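PDB 4DZ4: agmatinase from Burkholderia thailandensis, which probably catalyses the manganese-dependent hydrolysis of agmatine to putrescine and urea. Local coordinates for residues 185-190 with 210-215; 144-149 with 155-160. All blocks are in the same frame, centred on the assembly; numbering follows the deposited sequence.

Contact 1: residues 185-190 with 210-215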
loop_
_atom_site.group_PDB
_atom_site.type_symbol
_atom_site.label_atom_id
_atom_site.label_comp_id
_atom_site.label_asym_id
_atom_site.label_seq_id
_atom_site.Cartn_x
_atom_site.Cartn_y
_atom_site.Cartn_z
ATOM N N LYS B 185 -7.404 -35.915 7.269
ATOM C CA LYS B 185 -7.335 -36.540 8.598
ATOM C C LYS B 185 -8.725 -36.635 9.223
ATOM O O LYS B 185 -9.064 -37.661 9.804
ATOM C CB LYS B 185 -6.360 -35.758 9.495
ATOM C CG LYS B 185 -4.953 -35.707 8.881
ATOM C CD LYS B 185 -4.023 -34.843 9.730
ATOM C CE LYS B 185 -2.677 -34.655 9.030
ATOM N NZ LYS B 185 -1.835 -33.753 9.891
ATOM N N ALA B 186 -9.530 -35.582 9.088
ATOM C CA ALA B 186 -10.901 -35.560 9.625
ATOM C C ALA B 186 -11.750 -36.699 9.020
ATOM O O ALA B 186 -12.487 -37.363 9.733
ATOM C CB ALA B 186 -11.568 -34.211 9.381
ATOM N N VAL B 187 -11.614 -36.944 7.715
ATOM C CA VAL B 187 -12.320 -38.071 7.091
ATOM C C VAL B 187 -11.801 -39.425 7.582
ATOM O O VAL B 187 -12.581 -40.317 7.945
ATOM C CB VAL B 187 -12.290 -38.030 5.547
ATOM C CG1 VAL B 187 -12.798 -39.363 4.973
ATOM C CG2 VAL B 187 -13.129 -36.862 5.054
ATOM N N LYS B 188 -10.481 -39.573 7.627
ATOM C CA LYS B 188 -9.900 -40.816 8.126
ATOM C C LYS B 188 -10.266 -41.084 9.612
ATOM O O LYS B 188 -10.436 -42.240 10.008
ATOM C CB LYS B 188 -8.385 -40.823 7.901
ATOM C CG LYS B 188 -7.995 -40.764 6.415
ATOM C CD LYS B 188 -8.470 -41.965 5.596
ATOM C CE LYS B 188 -8.798 -41.512 4.178
ATOM N NZ LYS B 188 -9.352 -42.590 3.307
ATOM N N ASP B 189 -10.399 -40.035 10.416
ATOM C CA ASP B 189 -10.805 -40.184 11.828
ATOM C C ASP B 189 -12.306 -40.467 11.973
ATOM O O ASP B 189 -12.757 -40.751 13.080
ATOM C CB ASP B 189 -10.484 -38.936 12.669
ATOM C CG ASP B 189 -8.990 -38.668 12.823
ATOM O OD1 ASP B 189 -8.143 -39.508 12.419
ATOM O OD2 ASP B 189 -8.684 -37.593 13.387
ATOM N N GLY B 190 -13.063 -40.392 10.879
ATOM C CA GLY B 190 -14.530 -40.524 10.938
ATOM C C GLY B 190 -15.246 -39.341 11.590
ATOM O O GLY B 190 -16.397 -39.487 12.042
ATOM N N LEU B 210 -12.266 -37.961 -1.834
ATOM C CA LEU B 210 -12.751 -38.806 -0.708
ATOM C C LEU B 210 -14.285 -38.968 -0.665
ATOM O O LEU B 210 -14.870 -39.260 0.382
ATOM C CB LEU B 210 -12.229 -38.276 0.641
ATOM C CG LEU B 210 -10.714 -38.060 0.822
ATOM C CD1 LEU B 210 -10.434 -37.403 2.174
ATOM C CD2 LEU B 210 -9.924 -39.348 0.636
ATOM N N GLY B 211 -14.936 -38.776 -1.806
ATOM C CA GLY B 211 -16.388 -38.948 -1.893
ATOM C C GLY B 211 -17.196 -37.765 -1.363
ATOM O O GLY B 211 -18.411 -37.862 -1.256
ATOM N N ILE B 212 -16.533 -36.673 -0.977
ATOM C CA ILE B 212 -17.232 -35.455 -0.531
ATOM C C ILE B 212 -17.900 -34.808 -1.763
ATOM O O ILE B 212 -17.295 -34.771 -2.834
ATOM C CB ILE B 212 -16.282 -34.443 0.166
ATOM C CG1 ILE B 212 -15.575 -35.106 1.373
ATOM C CG2 ILE B 212 -17.067 -33.219 0.643
ATOM C CD1 ILE B 212 -14.512 -34.262 2.060
ATOM N N ASN B 213 -19.141 -34.337 -1.614
ATOM C CA ASN B 213 -19.825 -33.624 -2.710
ATOM C C ASN B 213 -19.127 -32.299 -2.994
ATOM O O ASN B 213 -18.856 -31.540 -2.067
ATOM C CB ASN B 213 -21.268 -33.373 -2.349
ATOM C CG ASN B 213 -21.999 -34.659 -2.061
ATOM O OD1 ASN B 213 -22.297 -35.417 -2.976
ATOM N ND2 ASN B 213 -22.264 -34.930 -0.789
ATOM N N VAL B 214 -18.833 -32.027 -4.274
ATOM C CA VAL B 214 -18.092 -30.798 -4.647
ATOM C C VAL B 214 -18.959 -29.975 -5.596
ATOM O O VAL B 214 -19.426 -30.495 -6.624
ATOM C CB VAL B 214 -16.741 -31.128 -5.331
ATOM C CG1 VAL B 214 -16.056 -29.874 -5.883
ATOM C CG2 VAL B 214 -15.797 -31.838 -4.346
ATOM N N LEU B 215 -19.184 -28.714 -5.234
ATOM C CA LEU B 215 -19.866 -27.752 -6.089
ATOM C C LEU B 215 -18.770 -26.731 -6.421
ATOM O O LEU B 215 -18.489 -25.840 -5.620
ATOM C CB LEU B 215 -21.060 -27.109 -5.375
ATOM C CG LEU B 215 -22.108 -28.054 -4.764
ATOM C CD1 LEU B 215 -23.233 -27.292 -4.060
ATOM C CD2 LEU B 215 -22.671 -28.966 -5.873
#
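Val-187 on the last turn of helix 182-188 meets Leu-210 and Ile-212 on the loop that leads into strand 213-216, the edge strand, within this chain, of the parallel sheet of the arginase alpha/beta fold. The centre of the contact is one methyl: Leu-210 CD1 lies 3.9 Å from Val-187 CB and 4.0 Å from Val-187 CG2, against the branch point of the valine, and the two side chains cross obliquely. Val-187 holds CG1 anti to the backbone N (chi1 169°), which leaves CG2 beside that N and able to serve both partners, since it also comes within 4.2 Å of Ile-212 CD1. A beta-branched residue suits this place because its short, stiff fork offers two methyls with little freedom to rotate. Leu-210 reaches further, its CG beside its own N and its chain then extended (chi2 174°). The backbone of Leu-210 has positive phi, uncommon for a leucine, as the loop turns here. Ile-212 and Val-187 lie alongside each other, running opposite ways; Ile-212, buried, also packs on Thr-168 and on Gln-199 of strand 198-202, and its side chain lies about 8 Å from that of the manganese ligand Asp-167. The helix closes with a Schellman motif, in which Gly-190 readily adopts the positive phi and its N bonds to Val-187 O at 3.0 Å. On the more exposed side Lys-188 folds back through two successive turns near -60°, which brings its NZ to 4.2 Å from Leu-210 CD2.

Contact 2: residues 144-149 with 155-160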
loop_
_atom_site.group_PDB
_atom_site.type_symbol
_atom_site.label_atom_id
_atom_site.label_comp_id
_atom_site.label_asym_id
_atom_site.label_seq_id
_atom_site.Cartn_x
_atom_site.Cartn_y
_atom_site.Cartn_z
ATOM N N PRO B 144 -8.801 -29.527 14.912
ATOM C CA PRO B 144 -9.064 -29.727 16.345
ATOM C C PRO B 144 -10.434 -29.213 16.800
ATOM O O PRO B 144 -11.026 -29.761 17.742
ATOM C CB PRO B 144 -7.935 -28.928 17.045
ATOM C CG PRO B 144 -7.289 -28.104 15.943
ATOM C CD PRO B 144 -7.488 -28.903 14.681
ATOM N N LEU B 145 -10.977 -28.209 16.102
ATOM C CA LEU B 145 -12.322 -27.741 16.433
ATOM C C LEU B 145 -13.335 -28.847 16.169
ATOM O O LEU B 145 -14.231 -29.068 16.996
ATOM C CB LEU B 145 -12.682 -26.470 15.640
ATOM C CG LEU B 145 -11.910 -25.189 16.037
ATOM C CD1 LEU B 145 -12.318 -24.031 15.126
ATOM C CD2 LEU B 145 -12.125 -24.802 17.512
ATOM N N LEU B 146 -13.186 -29.557 15.054
ATOM C CA LEU B 146 -14.070 -30.677 14.745
ATOM C C LEU B 146 -13.929 -31.818 15.765
ATOM O O LEU B 146 -14.904 -32.465 16.122
ATOM C CB LEU B 146 -13.817 -31.203 13.331
ATOM C CG LEU B 146 -14.338 -30.315 12.201
ATOM C CD1 LEU B 146 -13.761 -30.830 10.892
ATOM C CD2 LEU B 146 -15.881 -30.255 12.157
ATOM N N ILE B 147 -12.707 -32.079 16.211
ATOM C CA ILE B 147 -12.488 -33.108 17.245
ATOM C C ILE B 147 -13.354 -32.799 18.462
ATOM O O ILE B 147 -14.087 -33.666 18.952
ATOM C CB ILE B 147 -10.991 -33.217 17.642
ATOM C CG1 ILE B 147 -10.202 -33.824 16.472
ATOM C CG2 ILE B 147 -10.801 -34.033 18.927
ATOM C CD1 ILE B 147 -8.699 -33.714 16.619
ATOM N N ALA B 148 -13.284 -31.552 18.934
ATOM C CA ALA B 148 -13.994 -31.159 20.141
ATOM C C ALA B 148 -15.507 -31.168 19.886
ATOM O O ALA B 148 -16.288 -31.598 20.745
ATOM C CB ALA B 148 -13.523 -29.774 20.578
ATOM N N HIS B 149 -15.916 -30.733 18.694
ATOM C CA HIS B 149 -17.346 -30.771 18.329
ATOM C C HIS B 149 -17.930 -32.166 18.243
ATOM O O HIS B 149 -19.051 -32.391 18.681
ATOM C CB HIS B 149 -17.612 -29.970 17.058
ATOM C CG HIS B 149 -17.721 -28.478 17.306
ATOM N ND1 HIS B 149 -16.639 -27.697 17.502
ATOM C CD2 HIS B 149 -18.837 -27.644 17.418
ATOM C CE1 HIS B 149 -17.043 -26.420 17.718
ATOM N NE2 HIS B 149 -18.390 -26.394 17.675
ATOM N N LYS B 155 -20.358 -38.260 16.183
ATOM C CA LYS B 155 -19.760 -38.342 14.860
ATOM C C LYS B 155 -20.429 -39.451 14.053
ATOM O O LYS B 155 -20.979 -40.373 14.645
ATOM C CB LYS B 155 -18.238 -38.537 14.952
ATOM C CG LYS B 155 -17.765 -39.755 15.716
ATOM C CD LYS B 155 -16.250 -39.821 15.595
ATOM C CE LYS B 155 -15.633 -40.490 16.792
ATOM N NZ LYS B 155 -15.941 -41.945 16.796
ATOM N N PRO B 156 -20.406 -39.353 12.709
ATOM C CA PRO B 156 -19.769 -38.283 11.920
ATOM C C PRO B 156 -20.646 -37.034 11.718
ATOM O O PRO B 156 -21.879 -37.138 11.668
ATOM C CB PRO B 156 -19.493 -38.964 10.579
ATOM C CG PRO B 156 -20.611 -39.967 10.437
ATOM C CD PRO B 156 -20.961 -40.425 11.848
ATOM N N LEU B 157 -20.011 -35.870 11.627
ATOM C CA LEU B 157 -20.708 -34.608 11.393
ATOM C C LEU B 157 -20.802 -34.320 9.904
ATOM O O LEU B 157 -19.996 -34.821 9.128
ATOM C CB LEU B 157 -19.946 -33.456 12.066
ATOM C CG LEU B 157 -19.778 -33.613 13.578
ATOM C CD1 LEU B 157 -18.765 -32.609 14.114
ATOM C CD2 LEU B 157 -21.125 -33.467 14.266
ATOM N N SER B 158 -21.784 -33.513 9.517
ATOM C CA SER B 158 -21.822 -32.969 8.163
ATOM C C SER B 158 -20.954 -31.727 8.110
ATOM O O SER B 158 -21.062 -30.841 8.983
ATOM C CB SER B 158 -23.256 -32.614 7.777
ATOM O OG SER B 158 -23.941 -33.783 7.399
ATOM N N LEU B 159 -20.069 -31.665 7.115
ATOM C CA LEU B 159 -19.265 -30.457 6.925
ATOM C C LEU B 159 -19.806 -29.646 5.753
ATOM O O LEU B 159 -20.073 -30.191 4.666
ATOM C CB LEU B 159 -17.797 -30.797 6.688
ATOM C CG LEU B 159 -16.828 -29.605 6.752
ATOM C CD1 LEU B 159 -16.667 -29.115 8.193
ATOM C CD2 LEU B 159 -15.475 -30.017 6.169
ATOM N N ILE B 160 -19.988 -28.359 5.990
ATOM C CA ILE B 160 -20.326 -27.422 4.902
ATOM C C ILE B 160 -19.101 -26.519 4.777
ATOM O O ILE B 160 -18.814 -25.721 5.651
ATOM C CB ILE B 160 -21.589 -26.586 5.192
ATOM C CG1 ILE B 160 -22.816 -27.494 5.409
ATOM C CG2 ILE B 160 -21.816 -25.615 4.019
ATOM C CD1 ILE B 160 -24.051 -26.734 5.879
#
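The flat group here is the imidazole of His-149, whose edge carries ND1 to Leu-145 O one helical turn back, 2.8 Å away. That oxygen lies only 7° out of the ring plane, while ND1 sits above the carbonyl plane. Leu-145 O takes two donors, the backbone N and ND1 of His-149; the ND1 bond is the one that restrains the ring's rotation. Tyr-242 of strand 240-246 meets the ring edge-to-face. Across the contact the histidine uses its stem: CB lies 4.1 Å from Leu-157 CD1. Beside it, Leu-146 points from the helix toward segment 155-160, and its CD2 is shared, 4.2 Å from both Leu-157 CD1 and Leu-159 CD1. Leu-159 holds CG anti to its backbone N (chi1 -168°), a turn that brings its CD1 to the helix; the side chains of Leu-159 and Leu-146 cross at about a right angle. Leucine suits all three places, for its forked end packs closely in a buried, apolar layer. Helix 142-153 thus lies over strand 158-162 with Leu-146 set against Leu-157 and Leu-159, the latter on the strand. This is the helix-on-sheet packing of the parallel alpha/beta arginase fold, with the side chain of Leu-159 about 9 Å from a bound manganese ion.

How the contacts relate
From the N terminus, contact 2 comes first: helix 142-153 turns back through a short connection, with a cis peptide before Pro-156, and packs on strand 158-162, which it precedes. The chain then passes the manganese ligands Asp-163, His-165 and Asp-167 and enters helix 182-188, whose end opens contact 1; strand 198-202 lies within that loop, which closes at residues 210-215. The two contacts therefore stand in series, neither nested nor crossed. Their centres are about 11 Å apart, and they touch where Gly-190 O packs 3.5 Å from Pro-156 CB. Together they join helix 142-153 to interior strand 158-162 and helix 182-188 to the loop that leads into edge strand 213-216 of the same parallel sheet.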